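Local coordinates for C2 toxin component I (Clostridium botulinum, PDB 2J3X), which acts as the enzymatic component of the binary C2 toxin, an ADP-ribosyltransferase of two related domains that probably modifies actin, at residues L177-K180 / E181-S184; K240-H243 / E244-G247; I68-M71 / K72-N76; E331-D334 / K335-K339. The protein carries 2 engineered substitutions. All coordinates share one frame; numbering follows the deposited sequence. Where two conformers were deposited one is given.

Contact 1: residues L177-K180 / E181-S184; sequences LNDK and ETVS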
ATOM      1  N   LEU A 177      22.092   8.648  -0.163  1.00 18.58           N
ATOM      2  CA  LEU A 177      21.861   9.963   0.360  1.00 19.59           C
ATOM      3  C   LEU A 177      22.645  10.155   1.643  1.00 21.08           C
ATOM      4  O   LEU A 177      22.832   9.207   2.387  1.00 19.64           O
ATOM      5  CB  LEU A 177      20.385  10.087   0.704  1.00 20.87           C
ATOM      6  CG  LEU A 177      19.356   9.998  -0.431  1.00 20.57           C
ATOM      7  CD1 LEU A 177      17.988  10.240   0.207  1.00 22.03           C
ATOM      8  CD2 LEU A 177      19.658  10.991  -1.593  1.00 22.16           C
ATOM      9  N   ASN A 178      23.068  11.382   1.964  1.00 23.21           N
ATOM     10  CA  ASN A 178      23.583  11.568   3.347  1.00 25.54           C
ATOM     11  C   ASN A 178      23.315  12.946   3.896  1.00 27.35           C
ATOM     12  O   ASN A 178      23.129  13.868   3.130  1.00 27.36           O
ATOM     13  CB  ASN A 178      25.078  11.354   3.401  1.00 26.11           C
ATOM     14  CG  ASN A 178      25.814  12.518   2.799  1.00 28.67           C
ATOM     15  OD1 ASN A 178      25.763  12.731   1.595  1.00 29.13           O
ATOM     16  ND2 ASN A 178      26.438  13.336   3.655  1.00 28.68           N
ATOM     17  N   ASP A 179      23.295  13.086   5.213  1.00 29.16           N
ATOM     18  CA  ASP A 179      23.376  14.414   5.798  1.00 32.18           C
ATOM     19  C   ASP A 179      24.655  14.505   6.621  1.00 33.16           C
ATOM     20  O   ASP A 179      25.654  13.814   6.314  1.00 35.26           O
ATOM     21  CB  ASP A 179      22.123  14.755   6.599  1.00 32.50           C
ATOM     22  CG  ASP A 179      21.848  13.773   7.708  1.00 34.80           C
ATOM     23  OD1 ASP A 179      22.780  13.061   8.105  1.00 32.31           O
ATOM     24  OD2 ASP A 179      20.681  13.716   8.187  1.00 41.01           O
ATOM     25  N   LYS A 180      24.660  15.310   7.673  1.00 34.49           N
ATOM     26  CA  LYS A 180      25.892  15.389   8.441  1.00 35.21           C
ATOM     27  C   LYS A 180      26.184  14.067   9.140  1.00 33.53           C
ATOM     28  O   LYS A 180      27.316  13.617   9.090  1.00 33.89           O
ATOM     29  CB  LYS A 180      25.955  16.593   9.418  1.00 35.41           C
ATOM     30  CG  LYS A 180      27.375  16.824  10.038  1.00 36.81           C
ATOM     31  CD  LYS A 180      27.378  17.701  11.337  1.00 38.74           C
ATOM     32  CE  LYS A 180      27.536  19.205  11.021  1.00 47.12           C
ATOM     33  NZ  LYS A 180      26.369  19.822  10.261  1.00 49.61           N
ATOM     34  N   GLU A 181      25.197  13.452   9.794  1.00 30.94           N
ATOM     35  CA  GLU A 181      25.529  12.300  10.634  1.00 29.79           C
ATOM     36  C   GLU A 181      24.970  10.955  10.148  1.00 27.54           C
ATOM     37  O   GLU A 181      25.319   9.898  10.703  1.00 27.61           O
ATOM     38  CB  GLU A 181      25.122  12.540  12.083  1.00 31.27           C
ATOM     39  CG  GLU A 181      25.927  13.656  12.803  1.00 35.88           C
ATOM     40  CD  GLU A 181      27.413  13.339  13.025  1.00 43.32           C
ATOM     41  OE1 GLU A 181      27.954  12.351  12.460  1.00 46.01           O
ATOM     42  OE2 GLU A 181      28.058  14.102  13.787  1.00 46.69           O
ATOM     43  N   THR A 182      24.107  11.004   9.141  1.00 24.37           N
ATOM     44  CA  THR A 182      23.502   9.775   8.620  1.00 22.32           C
ATOM     45  C   THR A 182      23.865   9.502   7.171  1.00 19.52           C
ATOM     46  O   THR A 182      24.051  10.414   6.358  1.00 18.99           O
ATOM     47  CB  THR A 182      21.940   9.697   8.708  1.00 22.67           C
ATOM     48  OG1 THR A 182      21.361  10.592   7.772  1.00 23.03           O
ATOM     49  CG2 THR A 182      21.406   9.957  10.133  1.00 23.90           C
ATOM     50  N   VAL A 183      23.880   8.213   6.849  1.00 16.82           N
ATOM     51  CA  VAL A 183      24.070   7.776   5.482  1.00 15.99           C
ATOM     52  C   VAL A 183      22.965   6.767   5.181  1.00 15.19           C
ATOM     53  O   VAL A 183      22.712   5.887   6.002  1.00 14.06           O
ATOM     54  CB  VAL A 183      25.467   7.105   5.331  1.00 16.87           C
ATOM     55  CG1 VAL A 183      25.759   6.809   3.848  1.00 15.79           C
ATOM     56  CG2 VAL A 183      26.535   8.007   5.932  1.00 17.36           C
ATOM     57  N   SER A 184      22.333   6.869   4.012  1.00 15.46           N
ATOM     58  CA  SER A 184      21.205   5.984   3.686  1.00 15.83           C
ATOM     59  C   SER A 184      21.210   5.572   2.224  1.00 14.99           C
ATOM     60  O   SER A 184      21.684   6.311   1.337  1.00 14.76           O
ATOM     61  CB  SER A 184      19.841   6.668   3.977  1.00 17.76           C
ATOM     62  OG  SER A 184      19.754   7.078   5.322  1.00 22.37           O
TER
HETATM   63  O   HOH W   1      20.979   9.704   5.295  1.00 21.45           O
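D179 OD1 receives the backbone N-H of T182 at 2.7 Å, met nearly along the carboxylate C-O axis, so the side chain of one residue holds the backbone three positions further on. The N-H of E181 leans on the same oxygen through a weak, bent bond, 3.0 Å from E181 N to D179 OD1. With chi1 at 58°, CG of D179 sits between its own backbone N and carbonyl carbon, which turns the carboxylate back across the loop toward these donors. T182 OG1 crosses it obliquely, 2.9 Å from D179 OD1, a weak bond at most.

D179 N donates to T182 O at 3.0 Å and closes the turn of a beta hairpin. The strands then run antiparallel: L177 and S184 make a hydrogen-bonded pair, with L177 N to S184 O at 2.8 Å and S184 N to L177 O at 2.9 Å, whereas N178 and V183 form a non-hydrogen-bonded pair. On the face of L177 and S184 a water joins T182 OG1 to S184 OG. N178 ND2 donates to D179 O at 2.8 Å, and K23 NZ bonds to N178 OD1.

Strand 175-178 lies at the edge of the mixed sheet. The other carboxylate oxygen of D179 forms a salt bridge with K47, which would tend to keep the acid ionised even at the pH 3.0 of the crystal, and so leave OD1 an acceptor for the turn.

Contact 2: residues K240-H243 / E244-G247; sequences KLSH and EQLG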
ATOM      1  N   LYS A 240     -14.595 -21.906 -19.663  1.00 10.71           N
ATOM      2  CA  LYS A 240     -14.744 -22.891 -18.550  1.00 11.98           C
ATOM      3  C   LYS A 240     -16.109 -22.887 -17.875  1.00 12.98           C
ATOM      4  O   LYS A 240     -16.376 -23.772 -17.009  1.00 14.88           O
ATOM      5  CB  LYS A 240     -13.716 -22.627 -17.456  1.00 12.51           C
ATOM      6  CG  LYS A 240     -12.255 -22.964 -17.911  1.00 13.36           C
ATOM      7  CD  LYS A 240     -11.264 -22.684 -16.818  1.00 18.98           C
ATOM      8  CE  LYS A 240      -9.913 -23.259 -17.134  1.00 19.75           C
ATOM      9  NZ  LYS A 240      -9.883 -24.755 -16.833  1.00 26.03           N
ATOM     10  N   LEU A 241     -16.947 -21.932 -18.227  1.00 13.54           N
ATOM     11  CA  LEU A 241     -18.259 -21.748 -17.583  1.00 14.11           C
ATOM     12  C   LEU A 241     -19.328 -22.581 -18.320  1.00 15.60           C
ATOM     13  O   LEU A 241     -19.286 -22.696 -19.543  1.00 15.46           O
ATOM     14  CB  LEU A 241     -18.672 -20.276 -17.662  1.00 13.72           C
ATOM     15  CG  LEU A 241     -17.848 -19.260 -16.844  1.00 13.42           C
ATOM     16  CD1 LEU A 241     -18.491 -17.879 -16.879  1.00 12.57           C
ATOM     17  CD2 LEU A 241     -17.611 -19.736 -15.410  1.00 13.56           C
ATOM     18  N   SER A 242     -20.280 -23.139 -17.580  1.00 16.25           N
ATOM     19  CA  SER A 242     -21.422 -23.780 -18.232  1.00 17.40           C
ATOM     20  C   SER A 242     -22.292 -22.690 -18.832  1.00 17.93           C
ATOM     21  O   SER A 242     -22.188 -21.479 -18.487  1.00 16.31           O
ATOM     22  CB  SER A 242     -22.237 -24.579 -17.195  1.00 18.85           C
ATOM     23  OG  SER A 242     -22.882 -23.677 -16.295  1.00 19.24           O
ATOM     24  N   HIS A 243     -23.204 -23.063 -19.720  1.00 18.73           N
ATOM     25  CA  HIS A 243     -24.061 -22.065 -20.321  0.50 18.64           C
ATOM     26  C   HIS A 243     -24.876 -21.328 -19.248  1.00 19.10           C
ATOM     27  O   HIS A 243     -25.087 -20.120 -19.342  1.00 18.01           O
ATOM     28  CB  HIS A 243     -24.985 -22.710 -21.371  0.50 19.26           C
ATOM     29  CG  HIS A 243     -25.765 -21.715 -22.162  0.50 19.12           C
ATOM     30  ND1 HIS A 243     -25.166 -20.825 -23.027  0.50 20.56           N
ATOM     31  CD2 HIS A 243     -27.094 -21.451 -22.206  0.50 21.50           C
ATOM     32  CE1 HIS A 243     -26.093 -20.059 -23.578  0.50 21.35           C
ATOM     33  NE2 HIS A 243     -27.270 -20.411 -23.086  0.50 21.18           N
ATOM     34  N   GLU A 244     -25.313 -22.077 -18.237  1.00 19.28           N
ATOM     35  CA  GLU A 244     -26.121 -21.500 -17.173  0.50 19.48           C
ATOM     36  C   GLU A 244     -25.295 -20.579 -16.282  1.00 19.07           C
ATOM     37  O   GLU A 244     -25.770 -19.518 -15.881  1.00 19.32           O
ATOM     38  CB  GLU A 244     -26.785 -22.586 -16.355  0.50 20.45           C
ATOM     39  CG  GLU A 244     -27.837 -23.367 -17.127  0.50 22.61           C
ATOM     40  CD  GLU A 244     -28.537 -24.353 -16.248  0.50 28.64           C
ATOM     41  OE1 GLU A 244     -27.821 -25.048 -15.503  0.50 31.98           O
ATOM     42  OE2 GLU A 244     -29.793 -24.447 -16.287  0.50 33.03           O
ATOM     43  N   GLN A 245     -24.052 -20.949 -16.024  1.00 17.51           N
ATOM     44  CA  GLN A 245     -23.147 -20.087 -15.245  1.00 16.55           C
ATOM     45  C   GLN A 245     -22.898 -18.769 -15.943  1.00 15.71           C
ATOM     46  O   GLN A 245     -23.006 -17.707 -15.344  1.00 16.75           O
ATOM     47  CB  GLN A 245     -21.829 -20.813 -14.985  1.00 16.00           C
ATOM     48  CG  GLN A 245     -21.842 -21.699 -13.750  1.00 18.55           C
ATOM     49  CD  GLN A 245     -20.632 -22.618 -13.699  1.00 19.69           C
ATOM     50  OE1 GLN A 245     -19.984 -22.873 -14.726  1.00 20.19           O
ATOM     51  NE2 GLN A 245     -20.309 -23.116 -12.508  1.00 18.31           N
ATOM     52  N   LEU A 246     -22.533 -18.841 -17.212  1.00 16.41           N
ATOM     53  CA  LEU A 246     -22.364 -17.655 -18.052  1.00 15.91           C
ATOM     54  C   LEU A 246     -23.594 -16.752 -18.058  1.00 16.40           C
ATOM     55  O   LEU A 246     -23.465 -15.539 -17.851  1.00 17.02           O
ATOM     56  CB  LEU A 246     -21.977 -18.067 -19.481  1.00 16.16           C
ATOM     57  CG  LEU A 246     -21.700 -16.875 -20.416  1.00 15.17           C
ATOM     58  CD1 LEU A 246     -20.528 -15.940 -19.964  1.00 14.18           C
ATOM     59  CD2 LEU A 246     -21.558 -17.360 -21.887  1.00 17.97           C
ATOM     60  N   GLY A 247     -24.783 -17.332 -18.260  1.00 17.33           N
ATOM     61  CA  GLY A 247     -26.006 -16.515 -18.311  1.00 16.76           C
ATOM     62  C   GLY A 247     -26.265 -15.818 -17.002  1.00 17.46           C
ATOM     63  O   GLY A 247     -26.625 -14.656 -16.972  1.00 16.96           O
TER
HETATM   64  O   HOH W   2     -18.173 -24.849 -15.258  1.00 20.14           O
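S242 and Q245 form a capping box at the start of helix 243-254, with S242 as the N-cap. S242 OG accepts from Q245 N at 3.0 Å, while Q245 OE1 returns to S242 N at 2.9 Å along a nearly straight N-H (173°), the donor tilted 18° from the amide carbonyl plane. The serine hydroxyl, placed by chi1 69° between its own N and carbonyl carbon, faces the first turn and lies 3.3 Å from Q245 CB. Past CG the glutamine chain is extended, which carries its amide back alongside the residues ahead of the helix. L246 N then bonds to S242 O at 3.0 Å, the first regular link of the helix, followed by G247 N to H243 O.

The closely fitted part is the box itself; beside it L241 CD1 meets L246 CD1 at 4.2 Å, and L241 and Q245 both lie on A285 of helix 273-286, where S284 OG binds Q245 NE2. The solvent side is loose: H243 and E244 turn their side chains away from the turn and are exposed. Beside the glutamine amide, a water donates to K240 O and, at 2.7 Å, to Q245 OE1.

Contact 3: residues I68-M71 / K72-N76; sequences IEIM and KEDEN. With SO4 (sulfate ion), chain M.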
ATOM      1  N   ILE A  68      -2.984  12.520 -13.619  1.00 11.38           N
ATOM      2  CA  ILE A  68      -1.547  12.470 -13.895  1.00 10.25           C
ATOM      3  C   ILE A  68      -1.214  13.176 -15.213  1.00 10.46           C
ATOM      4  O   ILE A  68      -0.259  13.968 -15.289  1.00  9.69           O
ATOM      5  CB  ILE A  68      -1.061  10.970 -13.984  1.00  9.58           C
ATOM      6  CG1 ILE A  68      -1.326  10.260 -12.655  1.00 11.75           C
ATOM      7  CG2 ILE A  68       0.440  10.861 -14.376  1.00  9.78           C
ATOM      8  CD1 ILE A  68      -0.850  11.018 -11.354  1.00 10.75           C
ATOM      9  N   GLU A  69      -2.018  12.904 -16.249  1.00 12.04           N
ATOM     10  CA  GLU A  69      -1.800  13.496 -17.572  1.00 13.25           C
ATOM     11  C   GLU A  69      -1.944  15.016 -17.518  1.00 13.97           C
ATOM     12  O   GLU A  69      -1.144  15.731 -18.132  1.00 15.27           O
ATOM     13  CB  GLU A  69      -2.826  12.907 -18.515  1.00 12.96           C
ATOM     14  CG  GLU A  69      -2.552  11.426 -18.780  1.00 13.31           C
ATOM     15  CD  GLU A  69      -3.719  10.729 -19.414  1.00 18.92           C
ATOM     16  OE1 GLU A  69      -4.823  11.314 -19.557  1.00 18.42           O
ATOM     17  OE2 GLU A  69      -3.546   9.562 -19.765  1.00 21.38           O
ATOM     18  N   ILE A  70      -2.935  15.516 -16.770  1.00 14.84           N
ATOM     19  CA  ILE A  70      -3.033  16.963 -16.553  1.00 15.06           C
ATOM     20  C   ILE A  70      -1.751  17.530 -15.952  1.00 13.66           C
ATOM     21  O   ILE A  70      -1.254  18.544 -16.418  1.00 12.77           O
ATOM     22  CB  ILE A  70      -4.272  17.335 -15.673  1.00 16.05           C
ATOM     23  CG1 ILE A  70      -5.534  17.229 -16.517  1.00 18.17           C
ATOM     24  CG2 ILE A  70      -4.099  18.722 -15.024  1.00 17.37           C
ATOM     25  CD1 ILE A  70      -6.846  17.044 -15.675  1.00 19.49           C
ATOM     26  N   MET A  71      -1.208  16.904 -14.906  1.00 12.09           N
ATOM     27  CA  MET A  71       0.017  17.373 -14.326  1.00 12.26           C
ATOM     28  C   MET A  71       1.218  17.348 -15.285  1.00 11.94           C
ATOM     29  O   MET A  71       2.034  18.267 -15.279  1.00 12.86           O
ATOM     30  CB  MET A  71       0.336  16.523 -13.066  1.00 11.73           C
ATOM     31  CG  MET A  71      -0.527  17.000 -11.865  1.00 12.85           C
ATOM     32  SD  MET A  71       0.072  16.193 -10.340  1.00 15.80           S
ATOM     33  CE  MET A  71      -0.536  14.513 -10.562  1.00 17.51           C
ATOM     34  N   LYS A  72       1.341  16.286 -16.096  1.00 11.45           N
ATOM     35  CA  LYS A  72       2.436  16.257 -17.077  1.00 10.46           C
ATOM     36  C   LYS A  72       2.269  17.412 -18.076  1.00 11.40           C
ATOM     37  O   LYS A  72       3.215  18.092 -18.379  1.00 10.83           O
ATOM     38  CB  LYS A  72       2.430  14.918 -17.869  1.00 10.30           C
ATOM     39  CG  LYS A  72       2.822  13.702 -16.915  1.00  9.79           C
ATOM     40  CD  LYS A  72       2.905  12.393 -17.707  1.00 10.52           C
ATOM     41  CE  LYS A  72       3.465  11.253 -16.828  1.00 10.46           C
ATOM     42  NZ  LYS A  72       3.400  10.019 -17.637  1.00  8.78           N
ATOM     43  N   GLU A  73       1.075  17.606 -18.593  1.00 12.99           N
ATOM     44  CA  GLU A  73       0.902  18.682 -19.613  1.00 16.05           C
ATOM     45  C   GLU A  73       1.041  20.057 -18.984  1.00 15.77           C
ATOM     46  O   GLU A  73       1.388  21.017 -19.692  1.00 16.91           O
ATOM     47  CB  GLU A  73      -0.413  18.512 -20.350  1.00 16.23           C
ATOM     48  CG  GLU A  73      -0.411  17.151 -21.134  1.00 19.10           C
ATOM     49  CD  GLU A  73      -1.707  16.795 -21.868  1.00 22.92           C
ATOM     50  OE1 GLU A  73      -2.801  16.895 -21.242  1.00 33.89           O
ATOM     51  OE2 GLU A  73      -1.633  16.364 -23.043  1.00 20.36           O
ATOM     52  N   ASP A  74       0.754  20.165 -17.684  1.00 15.52           N
ATOM     53  CA  ASP A  74       1.074  21.372 -16.892  1.00 15.56           C
ATOM     54  C   ASP A  74       2.528  21.528 -16.451  1.00 15.53           C
ATOM     55  O   ASP A  74       2.868  22.472 -15.690  1.00 14.75           O
ATOM     56  CB  ASP A  74       0.149  21.485 -15.686  1.00 15.72           C
ATOM     57  CG  ASP A  74      -1.303  21.684 -16.090  1.00 19.12           C
ATOM     58  OD1 ASP A  74      -1.566  22.050 -17.250  1.00 24.25           O
ATOM     59  OD2 ASP A  74      -2.195  21.469 -15.231  1.00 23.02           O
ATOM     60  N   GLU A  75       3.402  20.620 -16.896  1.00 14.58           N
ATOM     61  CA  GLU A  75       4.808  20.679 -16.501  1.00 15.61           C
ATOM     62  C   GLU A  75       5.003  20.669 -14.978  1.00 15.90           C
ATOM     63  O   GLU A  75       5.807  21.443 -14.426  1.00 16.00           O
ATOM     64  CB  GLU A  75       5.479  21.939 -17.082  1.00 17.34           C
ATOM     65  CG  GLU A  75       5.182  22.191 -18.542  1.00 22.43           C
ATOM     66  CD  GLU A  75       6.120  21.425 -19.403  1.00 26.75           C
ATOM     67  OE1 GLU A  75       6.371  20.250 -19.061  1.00 25.52           O
ATOM     68  OE2 GLU A  75       6.629  21.990 -20.387  1.00 25.62           O
ATOM     69  N   ASN A  76       4.259  19.812 -14.290  1.00 14.46           N
ATOM     70  CA  ASN A  76       4.341  19.737 -12.854  1.00 15.53           C
ATOM     71  C   ASN A  76       5.718  19.244 -12.406  1.00 15.74           C
ATOM     72  O   ASN A  76       6.097  18.091 -12.704  1.00 13.53           O
ATOM     73  CB  ASN A  76       3.224  18.845 -12.332  1.00 14.39           C
ATOM     74  CG  ASN A  76       3.186  18.796 -10.805  1.00 17.75           C
ATOM     75  OD1 ASN A  76       4.058  18.200 -10.183  1.00 18.28           O
ATOM     76  ND2 ASN A  76       2.239  19.508 -10.203  1.00 15.97           N
TER
HETATM   77  S   SO4 M1443       4.929   7.789 -14.722  1.00 12.20           S
HETATM   78  O1  SO4 M1443       5.166   8.941 -13.782  1.00 12.66           O
HETATM   79  O2  SO4 M1443       6.212   7.557 -15.379  1.00 13.36           O
HETATM   80  O3  SO4 M1443       4.606   6.580 -13.956  1.00 12.76           O
HETATM   81  O4  SO4 M1443       3.890   8.114 -15.705  1.00 14.25           O
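M71 and N76 lie side by side where helix 65-73 ends in a Schellman motif, the chain reversing through E75 at positive phi (56°). Two backbone bonds reach back into the last turn: N76 N to M71 O at 2.9 Å, and E75 N to K72 O. From CB outward the methionine follows the asparagine. M71 CB rests 3.8 Å from N76 CB, CG comes near N76 ND2, and SD lies 4.0 Å from N76 ND2; a bend at chi3 (-74°) then turns M71 CE back to I68 CD1, 3.6 Å away. The buried side chain also touches F56 of helix 47-59 and L79 of helix 77-90, so the contact ties the end of one helix to its two neighbours. N76 in turn is the N-cap of helix 77-90, its OD1 accepting from L79 N.

Elsewhere on the turn D74 runs beside I70, D74 OD2 touching I70 CG2 at 3.3 Å, and both side chains rest on R412. K72 is stretched out, its CE passing 3.9 Å from I68 CG2. The sulfate beyond it, probably from the crystallisation liquor, is also held by R86 and K224. K72 NZ donates to sulfate O4 at 2.8 Å.

Contact 4: residues E331-D334 / K335-K339; sequences EFID and KWTGK. With SO4 (sulfate ion), chain R.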
ATOM      1  N   GLU A 331      -8.672   9.986  14.602  1.00 12.15           N
ATOM      2  CA  GLU A 331      -9.839   9.325  15.126  1.00 13.55           C
ATOM      3  C   GLU A 331     -10.198   8.122  14.258  1.00 12.92           C
ATOM      4  O   GLU A 331     -10.468   7.032  14.761  1.00 13.58           O
ATOM      5  CB  GLU A 331     -11.023  10.306  15.155  1.00 13.56           C
ATOM      6  CG  GLU A 331     -10.866  11.328  16.296  1.00 16.94           C
ATOM      7  CD  GLU A 331     -11.696  12.587  16.062  1.00 18.00           C
ATOM      8  OE1 GLU A 331     -12.512  12.603  15.107  1.00 19.37           O
ATOM      9  OE2 GLU A 331     -11.510  13.554  16.848  1.00 21.74           O
ATOM     10  N   PHE A 332     -10.250   8.355  12.955  1.00 10.43           N
ATOM     11  CA  PHE A 332     -10.673   7.308  12.028  1.00 10.00           C
ATOM     12  C   PHE A 332      -9.685   6.125  12.021  1.00 11.56           C
ATOM     13  O   PHE A 332     -10.112   4.977  12.032  1.00 11.05           O
ATOM     14  CB  PHE A 332     -10.824   7.878  10.588  1.00 12.15           C
ATOM     15  CG  PHE A 332     -11.289   6.855   9.599  1.00 10.48           C
ATOM     16  CD1 PHE A 332     -12.670   6.602   9.453  1.00 10.01           C
ATOM     17  CD2 PHE A 332     -10.364   6.154   8.789  1.00 10.92           C
ATOM     18  CE1 PHE A 332     -13.133   5.650   8.554  1.00 11.47           C
ATOM     19  CE2 PHE A 332     -10.826   5.181   7.855  1.00 11.69           C
ATOM     20  CZ  PHE A 332     -12.199   4.891   7.764  1.00 11.30           C
ATOM     21  N   ILE A 333      -8.391   6.440  11.985  1.00 10.44           N
ATOM     22  CA  ILE A 333      -7.354   5.395  11.953  1.00 11.63           C
ATOM     23  C   ILE A 333      -7.423   4.589  13.243  1.00 11.80           C
ATOM     24  O   ILE A 333      -7.403   3.333  13.206  1.00 12.45           O
ATOM     25  CB  ILE A 333      -5.975   6.018  11.742  1.00 10.51           C
ATOM     26  CG1 ILE A 333      -5.907   6.600  10.321  1.00 14.12           C
ATOM     27  CG2 ILE A 333      -4.823   4.971  12.009  1.00 13.82           C
ATOM     28  CD1 ILE A 333      -4.807   7.680  10.095  1.00 14.93           C
ATOM     29  N   ASP A 334      -7.573   5.284  14.375  1.00 12.52           N
ATOM     30  CA  ASP A 334      -7.573   4.573  15.675  1.00 13.65           C
ATOM     31  C   ASP A 334      -8.788   3.662  15.824  1.00 13.99           C
ATOM     32  O   ASP A 334      -8.707   2.522  16.344  1.00 15.05           O
ATOM     33  CB  ASP A 334      -7.486   5.564  16.829  1.00 15.15           C
ATOM     34  CG  ASP A 334      -6.087   6.156  16.973  1.00 19.40           C
ATOM     35  OD1 ASP A 334      -5.183   5.843  16.158  1.00 24.52           O
ATOM     36  OD2 ASP A 334      -5.914   6.949  17.897  1.00 28.48           O
ATOM     37  N   LYS A 335      -9.934   4.155  15.362  1.00 12.21           N
ATOM     38  CA  LYS A 335     -11.149   3.358  15.444  1.00 12.34           C
ATOM     39  C   LYS A 335     -11.141   2.155  14.508  1.00 11.78           C
ATOM     40  O   LYS A 335     -11.544   1.034  14.884  1.00 12.32           O
ATOM     41  CB  LYS A 335     -12.382   4.225  15.150  1.00 11.64           C
ATOM     42  CG  LYS A 335     -13.654   3.403  15.121  1.00 10.88           C
ATOM     43  CD  LYS A 335     -14.850   4.276  14.968  1.00 12.66           C
ATOM     44  CE  LYS A 335     -16.056   3.371  14.810  1.00 14.20           C
ATOM     45  NZ  LYS A 335     -17.340   4.172  14.620  1.00 24.37           N
ATOM     46  N   TRP A 336     -10.699   2.366  13.276  1.00 10.61           N
ATOM     47  CA  TRP A 336     -10.988   1.359  12.221  1.00 10.77           C
ATOM     48  C   TRP A 336      -9.872   0.383  11.984  1.00 10.55           C
ATOM     49  O   TRP A 336     -10.085  -0.666  11.379  1.00 10.64           O
ATOM     50  CB  TRP A 336     -11.410   2.040  10.898  1.00 10.26           C
ATOM     51  CG  TRP A 336     -12.849   2.569  11.029  1.00 11.26           C
ATOM     52  CD1 TRP A 336     -13.248   3.823  11.427  1.00 10.21           C
ATOM     53  CD2 TRP A 336     -14.031   1.807  10.852  1.00 10.91           C
ATOM     54  NE1 TRP A 336     -14.637   3.873  11.508  1.00 12.60           N
ATOM     55  CE2 TRP A 336     -15.136   2.663  11.123  1.00 12.54           C
ATOM     56  CE3 TRP A 336     -14.276   0.492  10.436  1.00 12.54           C
ATOM     57  CZ2 TRP A 336     -16.439   2.221  11.034  1.00 13.22           C
ATOM     58  CZ3 TRP A 336     -15.582   0.056  10.332  1.00 14.98           C
ATOM     59  CH2 TRP A 336     -16.649   0.918  10.665  1.00 12.72           C
ATOM     60  N   THR A 337      -8.672   0.724  12.450  1.00 11.65           N
ATOM     61  CA  THR A 337      -7.598  -0.258  12.325  1.00 11.24           C
ATOM     62  C   THR A 337      -8.046  -1.474  13.131  1.00 11.58           C
ATOM     63  O   THR A 337      -8.368  -1.364  14.333  1.00 11.82           O
ATOM     64  CB  THR A 337      -6.266   0.308  12.865  1.00 11.18           C
ATOM     65  OG1 THR A 337      -5.910   1.467  12.112  1.00 12.28           O
ATOM     66  CG2 THR A 337      -5.126  -0.743  12.667  1.00  9.83           C
ATOM     67  N   GLY A 338      -8.059  -2.652  12.503  1.00 12.20           N
ATOM     68  CA  GLY A 338      -8.385  -3.854  13.254  1.00 12.08           C
ATOM     69  C   GLY A 338      -9.833  -4.304  13.120  1.00 13.32           C
ATOM     70  O   GLY A 338     -10.177  -5.425  13.529  1.00 14.03           O
ATOM     71  N   LYS A 339     -10.686  -3.465  12.542  1.00 12.33           N
ATOM     72  CA  LYS A 339     -12.086  -3.790  12.385  1.00 14.70           C
ATOM     73  C   LYS A 339     -12.338  -4.583  11.118  1.00 13.83           C
ATOM     74  O   LYS A 339     -11.564  -4.521  10.175  1.00 13.92           O
ATOM     75  CB  LYS A 339     -12.928  -2.513  12.318  1.00 13.40           C
ATOM     76  CG  LYS A 339     -12.988  -1.789  13.661  1.00 15.98           C
ATOM     77  CD  LYS A 339     -14.006  -0.624  13.699  1.00 18.93           C
ATOM     78  CE  LYS A 339     -15.473  -1.079  13.676  1.00 26.08           C
ATOM     79  NZ  LYS A 339     -15.837  -1.872  14.914  1.00 31.37           N
TER
HETATM   80  S   SO4 R1448     -15.117  -5.665  14.402  1.00 67.53           S
HETATM   81  O1  SO4 R1448     -15.043  -4.930  13.147  1.00 66.24           O
HETATM   82  O2  SO4 R1448     -13.798  -6.152  14.812  1.00 67.75           O
HETATM   83  O3  SO4 R1448     -15.661  -4.766  15.417  1.00 68.51           O
HETATM   84  O4  SO4 R1448     -16.007  -6.825  14.265  1.00 69.59           O
HETATM   85  O   HOH W   3      -9.479  -0.408  16.821  1.00 29.99           O
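At the C-terminal end of helix 326-336 the rings of F332 and W336, one turn apart, form an offset stack, the phenyl and the five-membered ring having centroids 4.5 Å apart and planes 28° askew. The overlap is to one side: W336 CD1 stands over a face of the phenyl ring near its rim, 3.4 Å from F332 CE1. F332 gets there with CG anti to its backbone N (chi1 -179°), which swings the ring along the helix although its CB sets off away from the later residues. The indole edge also takes in the backbone, with F332 O in its plane, while W336 N donates to that same oxygen at 3.0 Å.

The next residue closes the helix. I333 O accepts both T337 OG1, at 2.6 Å, and T337 N, at 3.0 Å, the two donors reaching it from opposite faces of its carbonyl plane. A type II beta turn from W336 to K339 follows, with G338 at positive phi (98°), where a CB would run into the preceding carbonyl oxygen, and K339 N bonding to W336 O.

The turn delivers the chain to strand 340-341, at the edge of a five-stranded sheet in the second ADP-ribosyltransferase-like half. F306 meets both aromatic rings edge-to-face, and I403 of strand 397-411 touches I333, W336 and T337. K339 lays CD over a face of the indole, near its rim, and bends at chi3 and chi4 then bring K339 NZ to the sulfate, where it donates to O3 at 2.9 Å.

How the contacts relate
The four contacts are local and separate, contacts 1 and 2 lying farthest apart, with centres about 60 Å from each other on opposite sides of the chain's centre. Contacts 1 and 3 fall in the first ADP-ribosyltransferase-like half, contacts 2 and 4 in the second. Contact 4, partly buried and nearest the chain's centre, alone adds an aromatic stack to its backbone bonds. The others are at the surface: contacts 1 and 2 rest largely on side-chain to backbone bonds, contact 3 on backbone bonds with a buried methionine. Contact 2 starts a helix, whereas contacts 3 and 4 finish one. Contact 1 alone closes a hairpin. Lysines of contacts 3 and 4 each hold a sulfate.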